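PDB 5NEC: TonB-dependent siderophore receptor from Pseudomonas aeruginosa 39016, which probably takes up iron-loaded siderophores, and drugs conjugated to siderophores, across the outer membrane with energy delivered through TonB. Local coordinates for residues K41-P46 with E128-P133; P51-V56 with N536-T541; R203-V208 with N410-W415; P316-G321 with W329-N334. All coordinates share one frame; numbering follows the deposited sequence.

Contact 1: K41-P46 with E128-P133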
loop_
_atom_site.group_PDB
_atom_site.type_symbol
_atom_site.label_atom_id
_atom_site.label_comp_id
_atom_site.label_asym_id
_atom_site.label_seq_id
_atom_site.Cartn_x
_atom_site.Cartn_y
_atom_site.Cartn_z
ATOM N N LYS A 41 14.704 -10.222 9.629
ATOM C CA LYS A 41 15.520 -10.403 10.857
ATOM C C LYS A 41 16.368 -9.155 11.160
ATOM O O LYS A 41 17.580 -9.231 11.440
ATOM C CB LYS A 41 16.381 -11.675 10.777
ATOM C CG LYS A 41 15.546 -12.911 10.428
ATOM C CD LYS A 41 16.358 -14.194 10.459
ATOM C CE LYS A 41 15.953 -15.189 9.377
ATOM N NZ LYS A 41 14.561 -15.682 9.550
ATOM N N LYS A 42 15.703 -8.004 11.058
ATOM C CA LYS A 42 16.126 -6.735 11.646
ATOM C C LYS A 42 15.303 -6.503 12.926
ATOM O O LYS A 42 15.692 -5.685 13.748
ATOM C CB LYS A 42 15.902 -5.574 10.640
ATOM C CG LYS A 42 17.139 -4.729 10.296
ATOM C CD LYS A 42 17.137 -4.272 8.832
ATOM C CE LYS A 42 17.649 -5.357 7.891
ATOM N NZ LYS A 42 16.939 -5.364 6.572
ATOM N N TYR A 43 14.171 -7.201 13.063
ATOM C CA TYR A 43 13.440 -7.302 14.324
ATOM C C TYR A 43 14.173 -8.286 15.208
ATOM O O TYR A 43 14.490 -9.395 14.784
ATOM C CB TYR A 43 12.024 -7.834 14.143
ATOM C CG TYR A 43 11.045 -6.847 13.576
ATOM C CD1 TYR A 43 11.187 -6.360 12.268
ATOM C CD2 TYR A 43 9.949 -6.420 14.331
ATOM C CE1 TYR A 43 10.277 -5.460 11.736
ATOM C CE2 TYR A 43 9.030 -5.530 13.804
ATOM C CZ TYR A 43 9.200 -5.055 12.513
ATOM O OH TYR A 43 8.290 -4.164 12.015
ATOM N N THR A 44 14.391 -7.875 16.455
ATOM C CA THR A 44 15.187 -8.621 17.432
ATOM C C THR A 44 14.324 -9.194 18.594
ATOM O O THR A 44 14.851 -9.417 19.701
ATOM C CB THR A 44 16.326 -7.696 17.948
ATOM O OG1 THR A 44 15.775 -6.494 18.501
ATOM C CG2 THR A 44 17.301 -7.313 16.801
ATOM N N ALA A 45 13.035 -9.473 18.316
ATOM C CA ALA A 45 12.032 -9.878 19.331
ATOM C C ALA A 45 10.663 -10.183 18.691
ATOM O O ALA A 45 10.342 -9.610 17.652
ATOM C CB ALA A 45 11.855 -8.780 20.380
ATOM N N PRO A 46 9.842 -11.060 19.323
ATOM C CA PRO A 46 8.456 -11.273 18.831
ATOM C C PRO A 46 7.572 -10.014 18.928
ATOM O O PRO A 46 7.923 -9.069 19.641
ATOM C CB PRO A 46 7.906 -12.391 19.741
ATOM C CG PRO A 46 8.802 -12.413 20.938
ATOM C CD PRO A 46 10.149 -11.902 20.497
ATOM N N GLU A 128 3.200 -6.372 6.297
ATOM C CA GLU A 128 3.566 -5.898 7.636
ATOM C C GLU A 128 3.469 -4.369 7.709
ATOM O O GLU A 128 4.197 -3.665 7.013
ATOM C CB GLU A 128 4.975 -6.384 7.987
ATOM C CG GLU A 128 5.121 -7.902 7.865
ATOM C CD GLU A 128 6.499 -8.436 8.233
ATOM O OE1 GLU A 128 7.449 -7.638 8.389
ATOM O OE2 GLU A 128 6.628 -9.679 8.352
ATOM N N VAL A 129 2.556 -3.871 8.547
ATOM C CA VAL A 129 2.302 -2.436 8.706
ATOM C C VAL A 129 2.922 -1.929 10.005
ATOM O O VAL A 129 2.436 -2.238 11.072
ATOM C CB VAL A 129 0.778 -2.137 8.725
ATOM C CG1 VAL A 129 0.505 -0.635 8.621
ATOM C CG2 VAL A 129 0.081 -2.871 7.584
ATOM N N SER A 130 3.993 -1.150 9.903
ATOM C CA SER A 130 4.551 -0.407 11.046
ATOM C C SER A 130 3.920 0.971 11.110
ATOM O O SER A 130 4.065 1.758 10.184
ATOM C CB SER A 130 6.057 -0.245 10.890
ATOM O OG SER A 130 6.687 -1.459 11.214
ATOM N N LYS A 131 3.241 1.274 12.208
ATOM C CA LYS A 131 2.467 2.520 12.293
ATOM C C LYS A 131 3.278 3.721 12.778
ATOM O O LYS A 131 3.005 4.836 12.378
ATOM C CB LYS A 131 1.200 2.303 13.114
ATOM C CG LYS A 131 0.376 1.133 12.584
ATOM C CD LYS A 131 -1.101 1.450 12.451
ATOM C CE LYS A 131 -1.947 0.183 12.541
ATOM N NZ LYS A 131 -3.401 0.521 12.614
ATOM N N GLY A 132 4.283 3.500 13.609
ATOM C CA GLY A 132 5.230 4.551 13.964
ATOM C C GLY A 132 6.554 4.233 13.311
ATOM O O GLY A 132 6.663 3.242 12.585
ATOM N N PRO A 133 7.584 5.058 13.576
ATOM C CA PRO A 133 8.881 4.854 12.915
ATOM C C PRO A 133 9.621 3.586 13.359
ATOM O O PRO A 133 9.301 2.999 14.412
ATOM C CB PRO A 133 9.670 6.108 13.296
ATOM C CG PRO A 133 9.069 6.528 14.596
ATOM C CD PRO A 133 7.606 6.213 14.498
#
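In the plug that fills the barrel of this TonB-dependent receptor, the loop before strand 54-57 folds against the plug sheet: Tyr43, in that loop, reaches Ser130 at the end of the plug strand 124-130. The two backbones stay well apart, 11.7 Å between Tyr43 CA and Ser130 CA; the tyrosine side chain spans a little over half of that gap, and the serine side chain reaches back. With CG anti to the carbonyl carbon (chi1 -76°), the tyrosine ring extends straight across, and its hydroxyl arrives beside the serine hydroxyl, Tyr43 OH lying 3.2 Å from Ser130 OG. The guanidinium of Arg52 lies near both hydroxyls, with a weak hydrogen bond from NH1 to Ser130 OG, making a small buried polar cluster. Two strand residues earlier, Glu128 also projects toward the loop, although its carboxylate stops short of the phenol; OE1 is held by Ser38 OG and Asn148 ND2, OE2 by Gln126 NE2 and the backbone N of Ala39. The buried acid thus has four hydrogen bonds, two of them from the chain just before 41-46. Val54 packs against both Tyr43 and Ser130 within a mixed-sheet plug held inside a beta barrel, the fold of TonB-dependent receptors.

Contact 2: P51-V56 with N536-T541. With C8E ((hydroxyethyloxy)tri(ethyloxy)octane), chain D.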
loop_
_atom_site.group_PDB
_atom_site.type_symbol
_atom_site.label_atom_id
_atom_site.label_comp_id
_atom_site.label_asym_id
_atom_site.label_seq_id
_atom_site.Cartn_x
_atom_site.Cartn_y
_atom_site.Cartn_z
ATOM N N PRO A 51 8.164 -2.964 21.149
ATOM C CA PRO A 51 7.582 -1.721 21.676
ATOM C C PRO A 51 7.101 -0.720 20.607
ATOM O O PRO A 51 7.439 0.457 20.665
ATOM C CB PRO A 51 8.743 -1.141 22.488
ATOM C CG PRO A 51 9.963 -1.576 21.721
ATOM C CD PRO A 51 9.641 -2.941 21.224
ATOM N N ARG A 52 6.305 -1.196 19.650
ATOM C CA ARG A 52 5.808 -0.399 18.524
ATOM C C ARG A 52 4.486 -1.003 18.039
ATOM O O ARG A 52 4.246 -2.203 18.193
ATOM C CB ARG A 52 6.824 -0.396 17.369
ATOM C CG ARG A 52 8.161 0.284 17.705
ATOM C CD ARG A 52 9.174 0.331 16.559
ATOM N NE ARG A 52 9.244 -0.955 15.869
ATOM C CZ ARG A 52 8.567 -1.275 14.761
ATOM N NH1 ARG A 52 7.755 -0.398 14.134
ATOM N NH2 ARG A 52 8.701 -2.504 14.265
ATOM N N SER A 53 3.634 -0.172 17.445
ATOM C CA SER A 53 2.412 -0.670 16.815
ATOM C C SER A 53 2.734 -1.337 15.475
ATOM O O SER A 53 3.156 -0.670 14.531
ATOM C CB SER A 53 1.416 0.467 16.619
ATOM O OG SER A 53 1.002 0.955 17.877
ATOM N N VAL A 54 2.546 -2.655 15.402
ATOM C CA VAL A 54 2.765 -3.414 14.174
ATOM C C VAL A 54 1.564 -4.308 13.936
ATOM O O VAL A 54 1.168 -5.040 14.832
ATOM C CB VAL A 54 4.024 -4.293 14.263
ATOM C CG1 VAL A 54 4.186 -5.129 12.990
ATOM C CG2 VAL A 54 5.258 -3.428 14.520
ATOM N N THR A 55 0.993 -4.247 12.739
ATOM C CA THR A 55 -0.087 -5.152 12.338
ATOM C C THR A 55 0.335 -5.925 11.098
ATOM O O THR A 55 0.716 -5.333 10.086
ATOM C CB THR A 55 -1.397 -4.396 12.027
ATOM O OG1 THR A 55 -1.767 -3.590 13.151
ATOM C CG2 THR A 55 -2.537 -5.362 11.673
ATOM N N VAL A 56 0.265 -7.248 11.177
ATOM C CA VAL A 56 0.546 -8.093 10.033
ATOM C C VAL A 56 -0.778 -8.578 9.427
ATOM O O VAL A 56 -1.620 -9.113 10.127
ATOM C CB VAL A 56 1.472 -9.258 10.424
ATOM C CG1 VAL A 56 1.728 -10.166 9.219
ATOM C CG2 VAL A 56 2.778 -8.703 10.999
ATOM N N ASN A 536 8.189 11.264 18.092
ATOM C CA ASN A 536 7.107 10.317 18.383
ATOM C C ASN A 536 7.188 9.814 19.810
ATOM O O ASN A 536 8.255 9.416 20.280
ATOM C CB ASN A 536 7.155 9.111 17.458
ATOM C CG ASN A 536 6.993 9.499 16.008
ATOM O OD1 ASN A 536 5.887 9.464 15.467
ATOM N ND2 ASN A 536 8.094 9.902 15.366
ATOM N N TYR A 537 6.046 9.849 20.489
ATOM C CA TYR A 537 5.876 9.233 21.790
ATOM C C TYR A 537 4.800 8.205 21.612
ATOM O O TYR A 537 3.803 8.467 20.947
ATOM C CB TYR A 537 5.416 10.249 22.826
ATOM C CG TYR A 537 6.236 11.502 22.845
ATOM C CD1 TYR A 537 5.902 12.586 22.019
ATOM C CD2 TYR A 537 7.348 11.611 23.664
ATOM C CE1 TYR A 537 6.650 13.747 22.024
ATOM C CE2 TYR A 537 8.105 12.768 23.685
ATOM C CZ TYR A 537 7.746 13.839 22.869
ATOM O OH TYR A 537 8.513 14.981 22.876
ATOM N N GLU A 538 5.002 7.032 22.189
ATOM C CA GLU A 538 3.970 6.026 22.210
ATOM C C GLU A 538 3.989 5.268 23.524
ATOM O O GLU A 538 5.033 5.062 24.142
ATOM C CB GLU A 538 4.126 5.084 21.024
ATOM C CG GLU A 538 3.013 4.053 20.893
ATOM C CD GLU A 538 3.003 3.345 19.551
ATOM O OE1 GLU A 538 3.195 4.023 18.503
ATOM O OE2 GLU A 538 2.765 2.112 19.537
ATOM N N LEU A 539 2.802 4.844 23.924
ATOM C CA LEU A 539 2.568 4.182 25.184
ATOM C C LEU A 539 1.533 3.134 24.874
ATOM O O LEU A 539 0.455 3.481 24.398
ATOM C CB LEU A 539 2.009 5.218 26.149
ATOM C CG LEU A 539 2.146 4.945 27.610
ATOM C CD1 LEU A 539 3.584 5.149 28.072
ATOM C CD2 LEU A 539 1.215 5.913 28.336
ATOM N N GLY A 540 1.841 1.859 25.092
ATOM C CA GLY A 540 0.904 0.804 24.691
ATOM C C GLY A 540 0.953 -0.463 25.500
ATOM O O GLY A 540 1.811 -0.629 26.361
ATOM N N THR A 541 0.020 -1.361 25.213
ATOM C CA THR A 541 -0.045 -2.652 25.876
ATOM C C THR A 541 -0.504 -3.746 24.904
ATOM O O THR A 541 -1.367 -3.501 24.072
ATOM C CB THR A 541 -0.955 -2.587 27.148
ATOM O OG1 THR A 541 -0.722 -3.739 27.973
ATOM C CG2 THR A 541 -2.457 -2.503 26.792
HETATM C C1 C8E D . 5.436 17.464 24.337
HETATM C C2 C8E D . 4.769 16.575 25.368
HETATM C C3 C8E D . 4.719 15.112 24.926
HETATM C C4 C8E D . 3.522 14.354 25.510
HETATM C C5 C8E D . 3.671 12.835 25.362
HETATM C C6 C8E D . 2.335 12.074 25.368
HETATM C C7 C8E D . 2.547 10.557 25.455
HETATM C C8 C8E D . 1.420 9.751 24.829
#
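Ser53 of the plug and Glu538 of the barrel wall meet where the chain entering plug strand 54-57 passes strand 534-545, a plug-to-barrel contact of the TonB-dependent receptor fold. Across the two segments the tight part is one short bond. Ser53 OG donates to Glu538 OE2 over 2.7 Å, coming from above the carboxylate plane, 37° out of it. The backbone Ser53 N lies 3.2 Å from the same Glu538 OE2. Glu538 gets there by leaving the strand with CG anti to its N (chi1 -175°) and continuing extended, which carries the carboxylate from the wall into the lumen. Outside the two segments, its strongest polar partner is Tyr497 OH on the adjoining strand 494-503, hydrogen-bonded to OE2, while OE1 forms a salt bridge with Arg98 of the plug. The buried acid is therefore tied to wall and plug together, and the nearby arginine would probably stabilise its negative charge. Glu585 OE1 lies close to Ser53 OG as a weak, competing partner.

The other side of the strand is looser. Tyr537 and Leu539 point outward, away from the plug, as expected for residues facing the membrane. A detergent molecule, C8E, lies along Tyr537 with van der Waals contact alone: its C5 is 3.8 Å from Tyr537 CG, and farther along the alkyl chain C3 rests over one face of the ring, offset toward the rim, 3.7 Å from Tyr537 CE1.

Contact 3: R203-V208 with N410-W415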
loop_
_atom_site.group_PDB
_atom_site.type_symbol
_atom_site.label_atom_id
_atom_site.label_comp_id
_atom_site.label_asym_id
_atom_site.label_seq_id
_atom_site.Cartn_x
_atom_site.Cartn_y
_atom_site.Cartn_z
ATOM N N ARG A 203 -18.800 1.536 -12.467
ATOM C CA ARG A 203 -18.034 2.519 -13.242
ATOM C C ARG A 203 -18.125 2.141 -14.738
ATOM O O ARG A 203 -17.688 1.062 -15.132
ATOM C CB ARG A 203 -16.563 2.566 -12.805
ATOM C CG ARG A 203 -16.295 2.674 -11.306
ATOM C CD ARG A 203 -16.758 3.969 -10.669
ATOM N NE ARG A 203 -16.209 5.146 -11.328
ATOM C CZ ARG A 203 -16.900 6.130 -11.917
ATOM N NH1 ARG A 203 -18.217 6.160 -11.944
ATOM N NH2 ARG A 203 -16.242 7.122 -12.491
ATOM N N ASP A 204 -18.682 3.031 -15.557
ATOM C CA ASP A 204 -18.784 2.792 -16.996
ATOM C C ASP A 204 -17.351 2.751 -17.602
ATOM O O ASP A 204 -16.511 3.590 -17.281
ATOM C CB ASP A 204 -19.647 3.877 -17.701
ATOM C CG ASP A 204 -21.157 3.830 -17.319
ATOM O OD1 ASP A 204 -21.634 2.846 -16.703
ATOM O OD2 ASP A 204 -21.895 4.786 -17.668
ATOM N N GLU A 205 -17.080 1.727 -18.409
ATOM C CA GLU A 205 -15.885 1.595 -19.251
ATOM C C GLU A 205 -14.538 1.347 -18.550
ATOM O O GLU A 205 -13.605 0.869 -19.178
ATOM C CB GLU A 205 -15.720 2.813 -20.177
ATOM C CG GLU A 205 -16.899 3.085 -21.090
ATOM C CD GLU A 205 -17.232 1.930 -22.004
ATOM O OE1 GLU A 205 -16.310 1.240 -22.510
ATOM O OE2 GLU A 205 -18.437 1.708 -22.201
ATOM N N VAL A 206 -14.425 1.658 -17.269
ATOM C CA VAL A 206 -13.175 1.558 -16.566
ATOM C C VAL A 206 -12.827 0.076 -16.488
ATOM O O VAL A 206 -13.705 -0.756 -16.265
ATOM C CB VAL A 206 -13.290 2.162 -15.161
ATOM C CG1 VAL A 206 -12.066 1.854 -14.304
ATOM C CG2 VAL A 206 -13.522 3.652 -15.272
ATOM N N ASP A 207 -11.557 -0.248 -16.723
ATOM C CA ASP A 207 -11.124 -1.634 -16.682
ATOM C C ASP A 207 -9.632 -1.809 -16.424
ATOM O O ASP A 207 -8.846 -0.872 -16.519
ATOM C CB ASP A 207 -11.593 -2.424 -17.929
ATOM C CG ASP A 207 -10.870 -2.043 -19.228
ATOM O OD1 ASP A 207 -9.810 -1.352 -19.248
ATOM O OD2 ASP A 207 -11.405 -2.474 -20.275
ATOM N N VAL A 208 -9.277 -3.036 -16.071
ATOM C CA VAL A 208 -7.917 -3.380 -15.710
ATOM C C VAL A 208 -7.546 -4.668 -16.402
ATOM O O VAL A 208 -8.394 -5.537 -16.649
ATOM C CB VAL A 208 -7.713 -3.494 -14.181
ATOM C CG1 VAL A 208 -7.998 -2.151 -13.504
ATOM C CG2 VAL A 208 -8.561 -4.615 -13.564
ATOM N N ASN A 410 -20.683 10.899 -22.674
ATOM C CA ASN A 410 -20.433 9.816 -23.623
ATOM C C ASN A 410 -18.924 9.496 -23.736
ATOM O O ASN A 410 -18.175 10.215 -24.407
ATOM C CB ASN A 410 -20.972 10.173 -25.002
ATOM C CG ASN A 410 -20.774 9.040 -26.004
ATOM O OD1 ASN A 410 -20.493 7.884 -25.638
ATOM N ND2 ASN A 410 -20.914 9.365 -27.270
ATOM N N PRO A 411 -18.478 8.397 -23.106
ATOM C CA PRO A 411 -17.044 8.081 -23.162
ATOM C C PRO A 411 -16.491 7.690 -24.544
ATOM O O PRO A 411 -15.268 7.704 -24.732
ATOM C CB PRO A 411 -16.886 6.915 -22.191
ATOM C CG PRO A 411 -18.157 6.797 -21.451
ATOM C CD PRO A 411 -19.226 7.512 -22.203
ATOM N N HIS A 412 -17.369 7.335 -25.478
ATOM C CA HIS A 412 -16.958 6.940 -26.826
ATOM C C HIS A 412 -16.792 8.105 -27.819
ATOM O O HIS A 412 -16.406 7.874 -28.952
ATOM C CB HIS A 412 -17.949 5.940 -27.399
ATOM C CG HIS A 412 -18.159 4.736 -26.537
ATOM N ND1 HIS A 412 -17.213 3.737 -26.403
ATOM C CD2 HIS A 412 -19.208 4.365 -25.768
ATOM C CE1 HIS A 412 -17.668 2.807 -25.585
ATOM N NE2 HIS A 412 -18.870 3.167 -25.178
ATOM N N ASP A 413 -17.060 9.345 -27.395
ATOM C CA ASP A 413 -16.860 10.514 -28.236
ATOM C C ASP A 413 -15.541 10.377 -28.989
ATOM O O ASP A 413 -14.503 10.092 -28.365
ATOM C CB ASP A 413 -16.785 11.791 -27.392
ATOM C CG ASP A 413 -18.153 12.301 -26.944
ATOM O OD1 ASP A 413 -19.182 11.938 -27.554
ATOM O OD2 ASP A 413 -18.192 13.084 -25.959
ATOM N N PRO A 414 -15.557 10.604 -30.324
ATOM C CA PRO A 414 -14.351 10.499 -31.170
ATOM C C PRO A 414 -13.476 11.748 -31.081
ATOM O O PRO A 414 -13.264 12.471 -32.082
ATOM C CB PRO A 414 -14.938 10.328 -32.571
ATOM C CG PRO A 414 -16.195 11.133 -32.531
ATOM C CD PRO A 414 -16.729 11.011 -31.128
ATOM N N TRP A 415 -12.985 12.012 -29.873
ATOM C CA TRP A 415 -11.986 13.059 -29.645
ATOM C C TRP A 415 -10.790 12.833 -30.595
ATOM O O TRP A 415 -10.433 11.704 -30.883
ATOM C CB TRP A 415 -11.561 13.021 -28.169
ATOM C CG TRP A 415 -10.557 14.029 -27.789
ATOM C CD1 TRP A 415 -10.783 15.256 -27.261
ATOM C CD2 TRP A 415 -9.142 13.888 -27.883
ATOM N NE1 TRP A 415 -9.598 15.907 -27.045
ATOM C CE2 TRP A 415 -8.573 15.079 -27.411
ATOM C CE3 TRP A 415 -8.300 12.869 -28.332
ATOM C CZ2 TRP A 415 -7.199 15.280 -27.372
ATOM C CZ3 TRP A 415 -6.947 13.066 -28.300
ATOM C CH2 TRP A 415 -6.400 14.264 -27.825
#
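Glu205 meets Pro411 and His412 among the loops of the TonB-dependent receptor's beta barrel, probably on the extracellular side and far from the plug contacts; here the chain turning into strand 206-219 faces the loop between strands 403-405 and 419-421. The apolar part is made by aliphatic carbons: Glu205 CG rests against CG and CB of Pro411, at 3.9 and 4.0 Å, the two side chains crossing at about a right angle. The polar part lies farther along the same glutamate. Its chain bends at chi2 (-59°), which turns the carboxylate toward the imidazole and brings Glu205 OE2 to 3.3 Å from His412 NE2. The planes of carboxylate and ring are 72° apart, and Glu205 OE1 stays near the ring too, 3.7 Å from His412 CE1. Negative charge so close would probably make protonation of the histidine easier.

Turn bonds accompany the loop that offers these two residues. Asn410 to Asp413 form a type I beta turn, its Asp413 N to Asn410 O bond weak, with Pro411 and His412 at the central positions. Pro411 O accepts from Thr272 OG1. An Asx turn overlaps the beta turn: His412 N donates to Asn410 OD1 over 3.2 Å, reaching the oxygen from above the carbonyl plane, 67° out of it.

Contact 4: P316-G321 with W329-N334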
loop_
_atom_site.group_PDB
_atom_site.type_symbol
_atom_site.label_atom_id
_atom_site.label_comp_id
_atom_site.label_asym_id
_atom_site.label_seq_id
_atom_site.Cartn_x
_atom_site.Cartn_y
_atom_site.Cartn_z
ATOM N N PRO A 316 -12.263 15.492 -14.321
ATOM C CA PRO A 316 -13.491 16.216 -14.614
ATOM C C PRO A 316 -13.482 17.664 -14.136
ATOM O O PRO A 316 -13.548 17.930 -12.940
ATOM C CB PRO A 316 -14.555 15.389 -13.897
ATOM C CG PRO A 316 -13.848 14.731 -12.763
ATOM C CD PRO A 316 -12.396 14.657 -13.111
ATOM N N ASP A 317 -13.315 18.569 -15.102
ATOM C CA ASP A 317 -13.526 20.021 -14.985
ATOM C C ASP A 317 -12.457 20.884 -14.343
ATOM O O ASP A 317 -12.497 22.104 -14.510
ATOM C CB ASP A 317 -14.897 20.350 -14.351
ATOM C CG ASP A 317 -15.534 21.610 -14.953
ATOM O OD1 ASP A 317 -15.409 21.770 -16.187
ATOM O OD2 ASP A 317 -16.132 22.432 -14.205
ATOM N N ASP A 318 -11.508 20.279 -13.641
ATOM C CA ASP A 318 -10.501 21.005 -12.833
ATOM C C ASP A 318 -10.926 22.378 -12.264
ATOM O O ASP A 318 -10.227 23.379 -12.416
ATOM C CB ASP A 318 -9.146 21.071 -13.575
ATOM C CG ASP A 318 -8.302 19.778 -13.406
ATOM O OD1 ASP A 318 -8.852 18.660 -13.194
ATOM O OD2 ASP A 318 -7.052 19.886 -13.505
ATOM N N SER A 319 -12.074 22.378 -11.581
ATOM C CA SER A 319 -12.558 23.531 -10.786
ATOM C C SER A 319 -12.798 24.817 -11.583
ATOM O O SER A 319 -12.670 25.919 -11.074
ATOM C CB SER A 319 -11.616 23.793 -9.610
ATOM O OG SER A 319 -11.404 22.595 -8.889
ATOM N N GLN A 320 -13.158 24.644 -12.848
ATOM C CA GLN A 320 -13.440 25.753 -13.743
ATOM C C GLN A 320 -14.871 26.288 -13.585
ATOM O O GLN A 320 -15.192 27.324 -14.118
ATOM C CB GLN A 320 -13.172 25.333 -15.203
ATOM C CG GLN A 320 -11.706 25.128 -15.534
ATOM C CD GLN A 320 -10.855 26.319 -15.100
ATOM O OE1 GLN A 320 -11.155 27.468 -15.422
ATOM N NE2 GLN A 320 -9.817 26.049 -14.347
ATOM N N GLY A 321 -15.725 25.563 -12.878
ATOM C CA GLY A 321 -17.080 25.992 -12.639
ATOM C C GLY A 321 -18.059 25.674 -13.748
ATOM O O GLY A 321 -19.223 26.020 -13.623
ATOM N N TRP A 329 -15.421 20.146 -18.562
ATOM C CA TRP A 329 -14.208 20.157 -19.385
ATOM C C TRP A 329 -13.371 18.886 -19.112
ATOM O O TRP A 329 -13.049 18.588 -17.959
ATOM C CB TRP A 329 -13.390 21.405 -19.088
ATOM C CG TRP A 329 -12.055 21.450 -19.710
ATOM C CD1 TRP A 329 -11.752 21.190 -21.000
ATOM C CD2 TRP A 329 -10.830 21.802 -19.063
ATOM N NE1 TRP A 329 -10.395 21.371 -21.215
ATOM C CE2 TRP A 329 -9.806 21.739 -20.035
ATOM C CE3 TRP A 329 -10.496 22.164 -17.756
ATOM C CZ2 TRP A 329 -8.469 22.015 -19.742
ATOM C CZ3 TRP A 329 -9.162 22.465 -17.462
ATOM C CH2 TRP A 329 -8.165 22.382 -18.463
ATOM N N ARG A 330 -13.066 18.134 -20.166
ATOM C CA ARG A 330 -12.211 16.938 -20.062
ATOM C C ARG A 330 -10.746 17.337 -20.052
ATOM O O ARG A 330 -10.055 17.283 -21.055
ATOM C CB ARG A 330 -12.476 15.963 -21.192
ATOM C CG ARG A 330 -13.806 15.262 -21.036
ATOM C CD ARG A 330 -14.106 14.491 -22.302
ATOM N NE ARG A 330 -15.233 13.574 -22.191
ATOM C CZ ARG A 330 -16.087 13.291 -23.179
ATOM N NH1 ARG A 330 -15.992 13.885 -24.368
ATOM N NH2 ARG A 330 -17.079 12.431 -22.969
ATOM N N ARG A 331 -10.293 17.771 -18.892
ATOM C CA ARG A 331 -8.896 18.096 -18.720
ATOM C C ARG A 331 -8.098 16.785 -18.742
ATOM O O ARG A 331 -8.506 15.720 -18.231
ATOM C CB ARG A 331 -8.636 18.900 -17.451
ATOM C CG ARG A 331 -7.605 18.390 -16.483
ATOM C CD ARG A 331 -6.151 18.612 -16.826
ATOM N NE ARG A 331 -5.502 18.934 -15.552
ATOM C CZ ARG A 331 -4.208 18.870 -15.258
ATOM N NH1 ARG A 331 -3.289 18.513 -16.152
ATOM N NH2 ARG A 331 -3.840 19.186 -14.034
ATOM N N GLN A 332 -6.939 16.917 -19.326
ATOM C CA GLN A 332 -6.083 15.832 -19.664
ATOM C C GLN A 332 -4.921 15.912 -18.697
ATOM O O GLN A 332 -4.337 16.966 -18.513
ATOM C CB GLN A 332 -5.676 16.064 -21.115
ATOM C CG GLN A 332 -4.456 15.371 -21.582
ATOM C CD GLN A 332 -3.171 15.976 -21.092
ATOM O OE1 GLN A 332 -2.394 15.265 -20.465
ATOM N NE2 GLN A 332 -2.941 17.256 -21.332
ATOM N N ASN A 333 -4.591 14.806 -18.053
ATOM C CA ASN A 333 -3.359 14.741 -17.283
ATOM C C ASN A 333 -2.590 13.519 -17.724
ATOM O O ASN A 333 -3.173 12.555 -18.244
ATOM C CB ASN A 333 -3.662 14.677 -15.797
ATOM C CG ASN A 333 -2.554 15.286 -14.939
ATOM O OD1 ASN A 333 -1.418 15.494 -15.381
ATOM N ND2 ASN A 333 -2.893 15.589 -13.702
ATOM N N ASN A 334 -1.273 13.573 -17.556
ATOM C CA ASN A 334 -0.417 12.507 -18.056
ATOM C C ASN A 334 0.911 12.425 -17.341
ATOM O O ASN A 334 1.359 13.374 -16.685
ATOM C CB ASN A 334 -0.171 12.671 -19.557
ATOM C CG ASN A 334 0.741 13.825 -19.875
ATOM O OD1 ASN A 334 1.952 13.736 -19.699
ATOM N ND2 ASN A 334 0.175 14.908 -20.367
#
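Asp317 and Trp329 pair through two bonds across a hairpin of the receptor's beta barrel that carries a long loop. Asp317 N donates to Trp329 O over 2.9 Å, in the carbonyl plane. In return, Trp329 N donates to the side chain, Asp317 OD1, also over 2.9 Å and almost straight, on the anti side, tilted somewhat out of the carboxylate plane. Next to this pair, Asp318 and Arg331 form a salt bridge. Arg331 NE meets Asp318 OD2 over 2.7 Å from above the carboxylate plane, 49° out of it, with the oxygen in the guanidinium plane; NH2 adds only a weak bond to the same atom. The two planes stand 84° apart.

Trp329 CG is anti to the backbone N (chi1 172°), which lays the indole beside Asp318 CB and side by side with Gln320, whose CG comes within 3.9 Å of Trp329 CE3. Asp317 O lies at the ring edge, and Arg331 CB sits over one face, offset toward the rim.

A second shell fixes these groups. The type I' turn from Asp317 to Gln320 is closed by Gln320 N to Asp317 O. Asn322 ND2 bonds to Asp317 OD1, Gln315 NE2 to Asp318 OD1, and Arg331 NH1 to Gln332 O; Lys389 NZ reaches Gln320 OE1.

Pro316 and Arg330 form an antiparallel non-hydrogen-bonded pair, where strand 296-316 gives way to the loop and strand 327-354 returns beside it. Strand 327-354 is flanked in turn by strands 403-405 and 357-379.

Contacts 1 and 2 form one buried group, their centres 10 Å apart, joined by the neighbouring plug strands 54-57 and 124-130 and by Arg52, and their segments alternate along the chain. Contact 1 joins the loop before strand 54-57 to strand 124-130, while contact 2 ties the plug to the barrel. Contacts 3 and 4 lie on the opposite side of the chain's centre, about 42 to 45 Å from the first two centre to centre, with their own centres 16 Å apart. There, contact 4 is nested within the chain closed by contact 3, and both within that closed by contact 2. A salt bridge from Arg330 to Asp413 links them. Plug packing and loop contacts thus lie in separate regions of the receptor.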